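Local coordinates for protein ubiquitin-like-specific protease 2 (Saccharomyces cerevisiae, PDB 5LNB) that cleaves SUMO from modified proteins as a cysteine protease of the C48 family, the chain here containing its catalytic domain, at residues D93-V98 with A186-S191; F82-L87 with S172-P177; I115-N118 with W123-C126; F56-Y61 with V76-S81. One frame throughout, in Å; residues are numbered along the deposited sequence.

Contact 1 (D93-V98 with A186-S191); sequences DYYSNV and ALDKYS
Y95 and D188 cross at about a right angle, joined by one polar bond: Y95 OH donates to D188 OD2 at 2.6 Å. The carboxylate oxygen lies at the edge of the phenol ring, near its plane, and takes the proton on its anti lone pair, away from OD1. Ring and carboxylate planes stand 81° apart. Nearby, K189 lays its CE 3.9 Å from Y95 OH. D188 OD2 is also the busy atom for charge: K189 NZ sits 3.5 Å from it as a salt-bridge partner, and K99 NZ makes a second one. The two ammonium groups would probably keep the aspartate ionised.

Y95 reaches across because CG is trans to the backbone N (chi1 -167°), sending the ring away from its own short helix. D93 is the N-cap just before that helix; its OD1 accepts from S96 N at 3.1 Å, and the N-H approaches from above the carboxylate plane.

Around this surface contact, Y95 also leans on S184 and Y185 of helix 172-190 and on V102, while Y94 rests on P177 and V98 on F181. Helix 94-98 therefore lies between helix 82-87, touched by Y94 and V98, and helix 172-190, which it touches from P177 to D188.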
loop_
_atom_site.group_PDB
_atom_site.type_symbol
_atom_site.label_atom_id
_atom_site.label_comp_id
_atom_site.label_asym_id
_atom_site.label_seq_id
_atom_site.Cartn_x
_atom_site.Cartn_y
_atom_site.Cartn_z
ATOM N N ASP A 93 4.757 0.417 24.115
ATOM C CA ASP A 93 4.463 1.811 23.807
ATOM C C ASP A 93 4.482 2.030 22.299
ATOM O O ASP A 93 5.469 2.527 21.746
ATOM C CB ASP A 93 5.474 2.722 24.502
ATOM C CG ASP A 93 5.118 4.198 24.396
ATOM O OD1 ASP A 93 4.292 4.573 23.534
ATOM O OD2 ASP A 93 5.682 4.990 25.180
ATOM N N TYR A 94 3.396 1.650 21.624
ATOM C CA TYR A 94 3.371 1.709 20.169
ATOM C C TYR A 94 3.753 3.090 19.658
ATOM O O TYR A 94 4.545 3.220 18.719
ATOM C CB TYR A 94 1.982 1.325 19.656
ATOM C CG TYR A 94 1.625 -0.127 19.871
ATOM C CD1 TYR A 94 2.483 -1.143 19.472
ATOM C CD2 TYR A 94 0.425 -0.485 20.487
ATOM C CE1 TYR A 94 2.153 -2.481 19.666
ATOM C CE2 TYR A 94 0.088 -1.818 20.687
ATOM C CZ TYR A 94 0.956 -2.809 20.270
ATOM O OH TYR A 94 0.622 -4.128 20.464
ATOM N N TYR A 95 3.196 4.139 20.264
ATOM C CA TYR A 95 3.360 5.465 19.690
ATOM C C TYR A 95 4.806 5.941 19.795
ATOM O O TYR A 95 5.356 6.484 18.830
ATOM C CB TYR A 95 2.404 6.454 20.357
ATOM C CG TYR A 95 2.310 7.738 19.587
ATOM C CD1 TYR A 95 1.795 7.757 18.297
ATOM C CD2 TYR A 95 2.765 8.929 20.129
ATOM C CE1 TYR A 95 1.726 8.931 17.577
ATOM C CE2 TYR A 95 2.697 10.104 19.416
ATOM C CZ TYR A 95 2.175 10.104 18.150
ATOM O OH TYR A 95 2.119 11.281 17.443
ATOM N N SER A 96 5.443 5.737 20.953
ATOM C CA SER A 96 6.845 6.114 21.098
ATOM C C SER A 96 7.712 5.522 19.998
ATOM O O SER A 96 8.734 6.112 19.633
ATOM C CB SER A 96 7.380 5.668 22.458
ATOM O OG SER A 96 6.760 6.401 23.496
ATOM N N ASN A 97 7.335 4.350 19.472
ATOM C CA ASN A 97 8.160 3.684 18.470
ATOM C C ASN A 97 8.234 4.492 17.180
ATOM O O ASN A 97 9.281 4.521 16.525
ATOM C CB ASN A 97 7.622 2.278 18.185
ATOM C CG ASN A 97 7.748 1.348 19.376
ATOM O OD1 ASN A 97 8.597 1.549 20.239
ATOM N ND2 ASN A 97 6.906 0.314 19.422
ATOM N N VAL A 98 7.140 5.154 16.802
ATOM C CA VAL A 98 7.044 5.840 15.519
ATOM C C VAL A 98 6.872 7.347 15.676
ATOM O O VAL A 98 6.540 8.026 14.701
ATOM C CB VAL A 98 5.910 5.256 14.657
ATOM C CG1 VAL A 98 6.234 3.835 14.239
ATOM C CG2 VAL A 98 4.576 5.307 15.406
ATOM N N ALA A 186 -3.886 11.407 17.432
ATOM C CA ALA A 186 -4.895 12.451 17.583
ATOM C C ALA A 186 -4.603 13.339 18.787
ATOM O O ALA A 186 -4.730 14.569 18.713
ATOM C CB ALA A 186 -6.279 11.813 17.715
ATOM N N LEU A 187 -4.238 12.730 19.915
ATOM C CA LEU A 187 -3.960 13.507 21.114
ATOM C C LEU A 187 -2.695 14.336 20.939
ATOM O O LEU A 187 -2.654 15.511 21.318
ATOM C CB LEU A 187 -3.839 12.573 22.320
ATOM C CG LEU A 187 -3.621 13.284 23.656
ATOM C CD1 LEU A 187 -4.834 14.120 24.039
ATOM C CD2 LEU A 187 -3.302 12.297 24.771
ATOM N N ASP A 188 -1.664 13.738 20.342
ATOM C CA ASP A 188 -0.381 14.404 20.181
ATOM C C ASP A 188 -0.477 15.581 19.215
ATOM O O ASP A 188 -0.050 16.691 19.540
ATOM C CB ASP A 188 0.653 13.390 19.693
ATOM C CG ASP A 188 2.032 13.991 19.506
ATOM O OD1 ASP A 188 2.346 15.006 20.169
ATOM O OD2 ASP A 188 2.806 13.438 18.692
ATOM N N LYS A 189 -1.011 15.359 18.013
ATOM C CA LYS A 189 -0.931 16.415 17.006
ATOM C C LYS A 189 -2.054 17.430 17.136
ATOM O O LYS A 189 -1.843 18.607 16.832
ATOM C CB LYS A 189 -0.953 15.842 15.584
ATOM C CG LYS A 189 0.146 14.843 15.273
ATOM C CD LYS A 189 1.504 15.402 15.581
ATOM C CE LYS A 189 2.596 14.426 15.172
ATOM N NZ LYS A 189 3.931 14.888 15.672
ATOM N N TYR A 190 -3.247 17.003 17.555
ATOM C CA TYR A 190 -4.404 17.882 17.561
ATOM C C TYR A 190 -5.053 18.045 18.925
ATOM O O TYR A 190 -6.060 18.744 19.021
ATOM C CB TYR A 190 -5.471 17.386 16.577
ATOM C CG TYR A 190 -4.943 16.903 15.255
ATOM C CD1 TYR A 190 -4.506 17.808 14.278
ATOM C CD2 TYR A 190 -4.890 15.536 14.966
ATOM C CE1 TYR A 190 -4.033 17.356 13.045
ATOM C CE2 TYR A 190 -4.407 15.076 13.745
ATOM C CZ TYR A 190 -3.980 15.986 12.792
ATOM O OH TYR A 190 -3.512 15.519 11.584
ATOM N N SER A 191 -4.521 17.431 19.979
ATOM C CA SER A 191 -5.120 17.531 21.308
ATOM C C SER A 191 -6.563 17.033 21.317
ATOM O O SER A 191 -7.402 17.531 22.070
ATOM C CB SER A 191 -5.049 18.967 21.838
ATOM O OG SER A 191 -3.709 19.321 22.095
#

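Contact 2 (F82-L87 with S172-P177); sequences FFYTKL and SREIDP
With its CG swung opposite the backbone N (chi1 -178°), the extended side chain of Y84 carries its OH to the first turn of helix 172-190. There Y84 OH donates to E174 O at 2.5 Å, a short bond. The hydroxyl lies in the carbonyl plane, on a lone pair, with 119° at the oxygen, and E174 O in turn sits at the edge of the tyrosine ring. E174 CB comes to 3.4 Å from the same Y84 OH, and P177 CG borders it more loosely. L87, also extended at its first torsion, sets CD2 4.2 Å from P177 CB and 3.8 Å from P177 O.

This is a perpendicular helix-helix crossing in the C48 protease domain: the axes of 82-87 and 172-177 run 87° apart and come no closer than 11.0 Å, so long side chains bridge the gap. P177 marks a kink, its nitrogen having no bond to the preceding turn. A phenylalanine in place of Y84 would probably leave E174 O without this donor.

E174 turns its carboxylate elsewhere, OE1 accepting from H171 ND1 and OE2 lying near R173 NH1 as a charge pair. On the sheet side, Y84 packs against I117 and I119 of strand 112-119, and I175 against I117.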
loop_
_atom_site.group_PDB
_atom_site.type_symbol
_atom_site.label_atom_id
_atom_site.label_comp_id
_atom_site.label_asym_id
_atom_site.label_seq_id
_atom_site.Cartn_x
_atom_site.Cartn_y
_atom_site.Cartn_z
ATOM N N PHE A 82 7.770 -0.454 6.288
ATOM C CA PHE A 82 8.490 -0.487 7.554
ATOM C C PHE A 82 7.785 0.265 8.673
ATOM O O PHE A 82 8.130 0.043 9.836
ATOM C CB PHE A 82 9.907 0.054 7.370
ATOM C CG PHE A 82 10.758 -0.807 6.487
ATOM C CD1 PHE A 82 10.804 -0.585 5.119
ATOM C CD2 PHE A 82 11.488 -1.862 7.018
ATOM C CE1 PHE A 82 11.582 -1.376 4.301
ATOM C CE2 PHE A 82 12.270 -2.661 6.199
ATOM C CZ PHE A 82 12.315 -2.417 4.840
ATOM N N PHE A 83 6.788 1.107 8.369
ATOM C CA PHE A 83 6.069 1.807 9.429
ATOM C C PHE A 83 5.420 0.828 10.407
ATOM O O PHE A 83 5.658 0.889 11.623
ATOM C CB PHE A 83 5.018 2.748 8.832
ATOM C CG PHE A 83 4.063 3.308 9.853
ATOM C CD1 PHE A 83 4.439 4.356 10.670
ATOM C CD2 PHE A 83 2.795 2.773 10.004
ATOM C CE1 PHE A 83 3.558 4.876 11.610
ATOM C CE2 PHE A 83 1.913 3.280 10.950
ATOM C CZ PHE A 83 2.296 4.332 11.749
ATOM N N TYR A 84 4.573 -0.078 9.901
ATOM C CA TYR A 84 3.869 -0.979 10.810
ATOM C C TYR A 84 4.852 -1.814 11.608
ATOM O O TYR A 84 4.694 -1.988 12.822
ATOM C CB TYR A 84 2.901 -1.883 10.044
ATOM C CG TYR A 84 2.113 -2.813 10.936
ATOM C CD1 TYR A 84 2.593 -4.085 11.240
ATOM C CD2 TYR A 84 0.886 -2.433 11.454
ATOM C CE1 TYR A 84 1.877 -4.949 12.044
ATOM C CE2 TYR A 84 0.160 -3.283 12.261
ATOM C CZ TYR A 84 0.656 -4.539 12.555
ATOM O OH TYR A 84 -0.057 -5.390 13.363
ATOM N N THR A 85 5.888 -2.325 10.948
ATOM C CA THR A 85 6.897 -3.106 11.654
ATOM C C THR A 85 7.534 -2.297 12.779
ATOM O O THR A 85 7.771 -2.815 13.877
ATOM C CB THR A 85 7.947 -3.584 10.661
ATOM O OG1 THR A 85 7.307 -4.394 9.666
ATOM C CG2 THR A 85 9.048 -4.384 11.369
ATOM N N LYS A 86 7.821 -1.019 12.525
ATOM C CA LYS A 86 8.360 -0.180 13.587
ATOM C C LYS A 86 7.326 0.010 14.687
ATOM O O LYS A 86 7.645 -0.101 15.876
ATOM C CB LYS A 86 8.806 1.168 13.017
ATOM C CG LYS A 86 9.538 2.076 14.008
ATOM C CD LYS A 86 10.913 1.521 14.364
ATOM C CE LYS A 86 11.708 2.515 15.195
ATOM N NZ LYS A 86 12.779 1.829 15.950
ATOM N N LEU A 87 6.074 0.251 14.292
ATOM C CA LEU A 87 4.987 0.471 15.242
ATOM C C LEU A 87 4.947 -0.602 16.328
ATOM O O LEU A 87 4.862 -0.286 17.517
ATOM C CB LEU A 87 3.657 0.526 14.488
ATOM C CG LEU A 87 2.403 0.781 15.318
ATOM C CD1 LEU A 87 2.521 2.112 16.060
ATOM C CD2 LEU A 87 1.180 0.770 14.411
ATOM N N SER A 172 -8.198 -8.605 13.316
ATOM C CA SER A 172 -8.481 -7.823 14.515
ATOM C C SER A 172 -7.223 -7.586 15.356
ATOM O O SER A 172 -6.927 -6.448 15.751
ATOM C CB SER A 172 -9.555 -8.538 15.332
ATOM O OG SER A 172 -9.972 -7.740 16.410
ATOM N N ARG A 173 -6.471 -8.651 15.645
ATOM C CA ARG A 173 -5.308 -8.520 16.520
ATOM C C ARG A 173 -4.233 -7.626 15.908
ATOM O O ARG A 173 -3.604 -6.833 16.619
ATOM C CB ARG A 173 -4.728 -9.892 16.847
ATOM C CG ARG A 173 -5.426 -10.615 17.990
ATOM C CD ARG A 173 -4.738 -11.936 18.321
ATOM N NE ARG A 173 -4.813 -12.889 17.213
ATOM C CZ ARG A 173 -3.825 -13.122 16.353
ATOM N NH1 ARG A 173 -2.672 -12.476 16.474
ATOM N NH2 ARG A 173 -3.990 -14.003 15.372
ATOM N N GLU A 174 -3.989 -7.748 14.598
ATOM C CA GLU A 174 -2.936 -6.961 13.954
ATOM C C GLU A 174 -3.353 -5.522 13.684
ATOM O O GLU A 174 -2.486 -4.658 13.550
ATOM C CB GLU A 174 -2.500 -7.593 12.620
ATOM C CG GLU A 174 -1.897 -8.981 12.743
ATOM C CD GLU A 174 -2.954 -10.074 12.830
ATOM O OE1 GLU A 174 -3.877 -10.076 11.987
ATOM O OE2 GLU A 174 -2.866 -10.926 13.739
ATOM N N ILE A 175 -4.649 -5.245 13.567
ATOM C CA ILE A 175 -5.093 -3.879 13.338
ATOM C C ILE A 175 -5.236 -3.096 14.639
ATOM O O ILE A 175 -5.245 -1.856 14.606
ATOM C CB ILE A 175 -6.417 -3.870 12.556
ATOM C CG1 ILE A 175 -6.191 -4.421 11.144
ATOM C CG2 ILE A 175 -7.049 -2.472 12.556
ATOM C CD1 ILE A 175 -5.061 -3.771 10.395
ATOM N N ASP A 176 -5.328 -3.776 15.782
ATOM C CA ASP A 176 -5.482 -3.064 17.044
ATOM C C ASP A 176 -4.342 -2.087 17.307
ATOM O O ASP A 176 -4.618 -0.983 17.794
ATOM C CB ASP A 176 -5.632 -4.064 18.200
ATOM C CG ASP A 176 -5.738 -3.381 19.559
ATOM O OD1 ASP A 176 -4.698 -3.244 20.250
ATOM O OD2 ASP A 176 -6.858 -2.945 19.923
ATOM N N PRO A 177 -3.077 -2.415 17.031
ATOM C CA PRO A 177 -2.021 -1.403 17.200
ATOM C C PRO A 177 -2.256 -0.161 16.364
ATOM O O PRO A 177 -1.820 0.929 16.750
ATOM C CB PRO A 177 -0.752 -2.144 16.759
ATOM C CG PRO A 177 -1.059 -3.581 16.996
ATOM C CD PRO A 177 -2.528 -3.744 16.722
#

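Contact 3 (I115-N118 with W123-C126); sequences IPIN and WFSC. With ACT (acetate ion), chain B.
The antiparallel hairpin of strands 112-119 and 122-129 is knitted together by I115 with C126 and I117 with F124, both hydrogen-bonded pairs. I115 N gives to C126 O at 2.9 Å and C126 N returns to I115 O at 3.1 Å; I117 N to F124 O is 2.8 Å, and F124 N to I117 O 3.0 Å.

On one face I117 lays CG2 over the F124 ring, 3.6 Å from CZ, a CH-pi contact. With chi1 at 64°, F124 CG stands between its own N and C, which turns the ring back over the isoleucine. On the other face W123 covers N118: N118 CB sits over the six-membered ring, 3.5 Å from CZ3. N118 ND2 bonds an acetate, OXT at 2.5 Å, probably from the crystallisation liquor.

W123 NE1 is held by V49 O, and its ring lies nearly parallel to W48. Replacing W123 by an alanine is likely to leave N118 CB without its aromatic cover and V49 O without the indole N-H.

W123 follows H122 and touches C215, while F124 touches D165, consistent with the His-Asp-Cys triad of C48 proteases and with the paired tryptophans that line the SUMO-tail channel in relatives.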
loop_
_atom_site.group_PDB
_atom_site.type_symbol
_atom_site.label_atom_id
_atom_site.label_comp_id
_atom_site.label_asym_id
_atom_site.label_seq_id
_atom_site.Cartn_x
_atom_site.Cartn_y
_atom_site.Cartn_z
ATOM N N ILE A 115 -1.501 1.734 4.560
ATOM C CA ILE A 115 -0.507 1.061 5.393
ATOM C C ILE A 115 -0.352 -0.394 4.972
ATOM O O ILE A 115 -1.171 -1.241 5.363
ATOM C CB ILE A 115 -0.873 1.159 6.879
ATOM C CG1 ILE A 115 -1.038 2.624 7.283
ATOM C CG2 ILE A 115 0.190 0.459 7.725
ATOM C CD1 ILE A 115 -1.490 2.805 8.717
ATOM N N PRO A 116 0.664 -0.731 4.177
ATOM C CA PRO A 116 0.941 -2.150 3.907
ATOM C C PRO A 116 1.575 -2.820 5.119
ATOM O O PRO A 116 2.347 -2.205 5.861
ATOM C CB PRO A 116 1.888 -2.116 2.703
ATOM C CG PRO A 116 2.415 -0.745 2.639
ATOM C CD PRO A 116 1.421 0.171 3.294
ATOM N N ILE A 117 1.236 -4.095 5.320
ATOM C CA ILE A 117 1.566 -4.820 6.542
ATOM C C ILE A 117 2.302 -6.099 6.174
ATOM O O ILE A 117 1.784 -6.929 5.415
ATOM C CB ILE A 117 0.307 -5.124 7.376
ATOM C CG1 ILE A 117 -0.282 -3.804 7.893
ATOM C CG2 ILE A 117 0.626 -6.088 8.513
ATOM C CD1 ILE A 117 -1.582 -3.944 8.649
ATOM N N ASN A 118 3.499 -6.269 6.724
ATOM C CA ASN A 118 4.364 -7.406 6.432
ATOM C C ASN A 118 4.648 -8.114 7.746
ATOM O O ASN A 118 5.420 -7.612 8.567
ATOM C CB ASN A 118 5.652 -6.939 5.753
ATOM C CG ASN A 118 6.716 -8.022 5.698
ATOM O OD1 ASN A 118 6.422 -9.212 5.788
ATOM N ND2 ASN A 118 7.967 -7.607 5.541
ATOM N N TRP A 123 1.945 -10.773 3.483
ATOM C CA TRP A 123 1.560 -9.414 3.125
ATOM C C TRP A 123 0.043 -9.254 3.138
ATOM O O TRP A 123 -0.684 -10.080 2.577
ATOM C CB TRP A 123 2.064 -9.053 1.728
ATOM C CG TRP A 123 3.512 -8.673 1.597
ATOM C CD1 TRP A 123 4.506 -9.413 1.006
ATOM C CD2 TRP A 123 4.117 -7.438 2.005
ATOM N NE1 TRP A 123 5.702 -8.723 1.052
ATOM C CE2 TRP A 123 5.488 -7.507 1.654
ATOM C CE3 TRP A 123 3.641 -6.290 2.653
ATOM C CZ2 TRP A 123 6.382 -6.465 1.919
ATOM C CZ3 TRP A 123 4.525 -5.260 2.919
ATOM C CH2 TRP A 123 5.886 -5.355 2.551
ATOM N N PHE A 124 -0.429 -8.180 3.760
ATOM C CA PHE A 124 -1.768 -7.664 3.506
ATOM C C PHE A 124 -1.696 -6.158 3.737
ATOM O O PHE A 124 -0.611 -5.605 3.937
ATOM C CB PHE A 124 -2.830 -8.399 4.347
ATOM C CG PHE A 124 -2.692 -8.214 5.840
ATOM C CD1 PHE A 124 -3.418 -7.233 6.504
ATOM C CD2 PHE A 124 -1.866 -9.044 6.583
ATOM C CE1 PHE A 124 -3.306 -7.069 7.882
ATOM C CE2 PHE A 124 -1.749 -8.886 7.966
ATOM C CZ PHE A 124 -2.466 -7.897 8.612
ATOM N N SER A 125 -2.838 -5.477 3.683
ATOM C CA SER A 125 -2.793 -4.019 3.726
ATOM C C SER A 125 -4.094 -3.454 4.286
ATOM O O SER A 125 -5.141 -4.106 4.273
ATOM C CB SER A 125 -2.519 -3.448 2.331
ATOM O OG SER A 125 -2.435 -2.036 2.346
ATOM N N CYS A 126 -4.024 -2.218 4.767
ATOM C CA CYS A 126 -5.239 -1.498 5.099
ATOM C C CYS A 126 -5.140 -0.069 4.578
ATOM O O CYS A 126 -4.067 0.415 4.224
ATOM C CB CYS A 126 -5.520 -1.515 6.606
ATOM S SG CYS A 126 -4.364 -0.597 7.566
HETATM C C ACT B . 9.945 -10.266 6.736
HETATM O O ACT B . 8.892 -10.934 6.929
HETATM O OXT ACT B . 9.825 -9.037 6.526
HETATM C CH3 ACT B . 11.311 -10.886 6.758
#

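Contact 4 (F56-Y61 with V76-S81); sequences FFTKFY and VHLMSS
L78 supplies the apolar part, fitting its two methyls against T58 and K59 on one turn of helix 51-67. CD2 does most of the touching: it lies 3.4 Å from K59 N, 3.5 Å from T58 OG1 and 3.9 Å from K59 CB, and so rests on helix backbone as much as on side chains. CD1 lies 3.8 Å from T58 OG1. L78 carries CG trans to its N (chi1 170°), which throws the isobutyl end from the strand onto the helix. The T58 and L78 side chains cross at about a right angle.

No direct hydrogen bond joins the two segments; one water does the polar work. It is bonded to T58 OG1 at 2.9 Å and donates to M79 O at 2.8 Å, carrying the threonine's reach across to the chain just past the strand. T58 OG1 is also bonded to D55 O, one turn back in its own helix. Further along, S81 N is bonded to D55 OD1, and S80 OG caps F82 N at the start of the next helix.

Charge is handled outside the pair of segments. K59 NZ makes salt bridges to D29 and to E63, so the side chain meets L78 through its aliphatic part, beside the backbone N.

Strand 76-78 is an edge strand of the mixed sheet, held by 112-119 through H77 and M79. Helix 51-67 covers it with T58, K59 and I62, while F56, F57 and Y61 pack away on helices 215-228 and 264-285.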
loop_
_atom_site.group_PDB
_atom_site.type_symbol
_atom_site.label_atom_id
_atom_site.label_comp_id
_atom_site.label_asym_id
_atom_site.label_seq_id
_atom_site.Cartn_x
_atom_site.Cartn_y
_atom_site.Cartn_z
ATOM N N PHE A 56 7.993 0.262 -3.769
ATOM C CA PHE A 56 8.097 0.972 -5.036
ATOM C C PHE A 56 6.757 1.015 -5.758
ATOM O O PHE A 56 6.323 2.074 -6.226
ATOM C CB PHE A 56 9.144 0.337 -5.944
ATOM C CG PHE A 56 9.149 0.934 -7.319
ATOM C CD1 PHE A 56 9.713 2.176 -7.541
ATOM C CD2 PHE A 56 8.552 0.279 -8.382
ATOM C CE1 PHE A 56 9.715 2.738 -8.805
ATOM C CE2 PHE A 56 8.546 0.845 -9.644
ATOM C CZ PHE A 56 9.129 2.076 -9.851
ATOM N N PHE A 57 6.082 -0.129 -5.864
ATOM C CA PHE A 57 4.881 -0.180 -6.686
ATOM C C PHE A 57 3.669 0.461 -6.021
ATOM O O PHE A 57 2.829 1.040 -6.718
ATOM C CB PHE A 57 4.575 -1.619 -7.067
ATOM C CG PHE A 57 5.222 -2.039 -8.341
ATOM C CD1 PHE A 57 4.914 -1.386 -9.529
ATOM C CD2 PHE A 57 6.132 -3.084 -8.366
ATOM C CE1 PHE A 57 5.508 -1.769 -10.734
ATOM C CE2 PHE A 57 6.719 -3.480 -9.571
ATOM C CZ PHE A 57 6.403 -2.822 -10.750
ATOM N N THR A 58 3.535 0.380 -4.696
ATOM C CA THR A 58 2.453 1.129 -4.069
ATOM C C THR A 58 2.629 2.618 -4.334
ATOM O O THR A 58 1.679 3.310 -4.716
ATOM C CB THR A 58 2.392 0.849 -2.562
ATOM O OG1 THR A 58 3.604 1.290 -1.935
ATOM C CG2 THR A 58 2.193 -0.641 -2.296
ATOM N N LYS A 59 3.857 3.113 -4.180
ATOM C CA LYS A 59 4.172 4.481 -4.567
ATOM C C LYS A 59 3.885 4.710 -6.046
ATOM O O LYS A 59 3.255 5.704 -6.424
ATOM C CB LYS A 59 5.634 4.771 -4.248
ATOM C CG LYS A 59 6.093 6.164 -4.600
ATOM C CD LYS A 59 5.555 7.170 -3.613
ATOM C CE LYS A 59 6.312 8.508 -3.713
ATOM N NZ LYS A 59 5.525 9.631 -3.129
ATOM N N PHE A 60 4.336 3.787 -6.897
ATOM C CA PHE A 60 4.180 3.956 -8.337
ATOM C C PHE A 60 2.710 4.127 -8.726
ATOM O O PHE A 60 2.351 5.068 -9.448
ATOM C CB PHE A 60 4.815 2.763 -9.055
ATOM C CG PHE A 60 4.788 2.876 -10.549
ATOM C CD1 PHE A 60 5.750 3.619 -11.220
ATOM C CD2 PHE A 60 3.796 2.248 -11.284
ATOM C CE1 PHE A 60 5.728 3.726 -12.596
ATOM C CE2 PHE A 60 3.770 2.354 -12.664
ATOM C CZ PHE A 60 4.740 3.092 -13.323
ATOM N N TYR A 61 1.834 3.238 -8.246
ATOM C CA TYR A 61 0.442 3.285 -8.682
ATOM C C TYR A 61 -0.366 4.386 -8.006
ATOM O O TYR A 61 -1.379 4.823 -8.565
ATOM C CB TYR A 61 -0.224 1.926 -8.469
ATOM C CG TYR A 61 0.290 0.910 -9.458
ATOM C CD1 TYR A 61 0.180 1.141 -10.827
ATOM C CD2 TYR A 61 0.922 -0.256 -9.033
ATOM C CE1 TYR A 61 0.677 0.231 -11.745
ATOM C CE2 TYR A 61 1.417 -1.174 -9.947
ATOM C CZ TYR A 61 1.291 -0.925 -11.293
ATOM O OH TYR A 61 1.769 -1.837 -12.196
ATOM N N VAL A 76 -3.926 11.825 0.143
ATOM C CA VAL A 76 -3.396 10.484 0.366
ATOM C C VAL A 76 -2.065 10.581 1.101
ATOM O O VAL A 76 -1.222 11.417 0.765
ATOM C CB VAL A 76 -3.221 9.724 -0.972
ATOM C CG1 VAL A 76 -2.239 10.459 -1.876
ATOM C CG2 VAL A 76 -2.761 8.283 -0.746
ATOM N N HIS A 77 -1.867 9.713 2.096
ATOM C CA HIS A 77 -0.566 9.506 2.722
ATOM C C HIS A 77 -0.209 8.025 2.651
ATOM O O HIS A 77 -0.949 7.177 3.166
ATOM C CB HIS A 77 -0.557 9.978 4.171
ATOM C CG HIS A 77 0.819 10.081 4.754
ATOM N ND1 HIS A 77 1.516 8.987 5.219
ATOM C CD2 HIS A 77 1.636 11.145 4.922
ATOM C CE1 HIS A 77 2.698 9.377 5.662
ATOM N NE2 HIS A 77 2.796 10.681 5.491
ATOM N N LEU A 78 0.925 7.720 2.018
ATOM C CA LEU A 78 1.392 6.349 1.839
ATOM C C LEU A 78 2.493 6.069 2.849
ATOM O O LEU A 78 3.537 6.724 2.832
ATOM C CB LEU A 78 1.907 6.115 0.418
ATOM C CG LEU A 78 2.634 4.789 0.174
ATOM C CD1 LEU A 78 1.723 3.577 0.433
ATOM C CD2 LEU A 78 3.202 4.707 -1.234
ATOM N N MET A 79 2.255 5.114 3.734
ATOM C CA MET A 79 3.300 4.640 4.626
ATOM C C MET A 79 4.132 3.585 3.915
ATOM O O MET A 79 3.600 2.742 3.184
ATOM C CB MET A 79 2.693 4.043 5.892
ATOM C CG MET A 79 1.964 5.041 6.768
ATOM S SD MET A 79 3.114 6.232 7.453
ATOM C CE MET A 79 2.085 6.947 8.730
ATOM N N SER A 80 5.441 3.631 4.121
ATOM C CA SER A 80 6.243 2.494 3.698
ATOM C C SER A 80 5.923 1.284 4.576
ATOM O O SER A 80 5.421 1.416 5.702
ATOM C CB SER A 80 7.732 2.820 3.772
ATOM O OG SER A 80 8.264 2.449 5.027
ATOM N N SER A 81 6.215 0.089 4.047
ATOM C CA SER A 81 5.939 -1.134 4.797
ATOM C C SER A 81 6.658 -1.172 6.141
ATOM O O SER A 81 6.199 -1.861 7.057
ATOM C CB SER A 81 6.337 -2.358 3.980
ATOM O OG SER A 81 7.727 -2.363 3.729
HETATM O O HOH W 1 4.459 1.596 0.778
#

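Contact 4 closes first along the chain. The segments of contacts 1 and 2 then alternate, and contact 3 falls between the two halves of both. Contact 3 lies about 9 Å from contact 2 and 11 Å from contact 4, centre to centre. Contacts 3 and 4 share the mixed sheet, where strands 76-78 and 112-119 are neighbours; P116 and W123 pack against residues 79-81. Contacts 1 and 2 share helix 172-190 and touch, N97 ND2 probably bonding L87 O. Helices 82-87 and 172-190 thus pack on the hairpin beside the presumed active site, while contact 1 is a surface contact, its centre about 21 Å from that of contact 3.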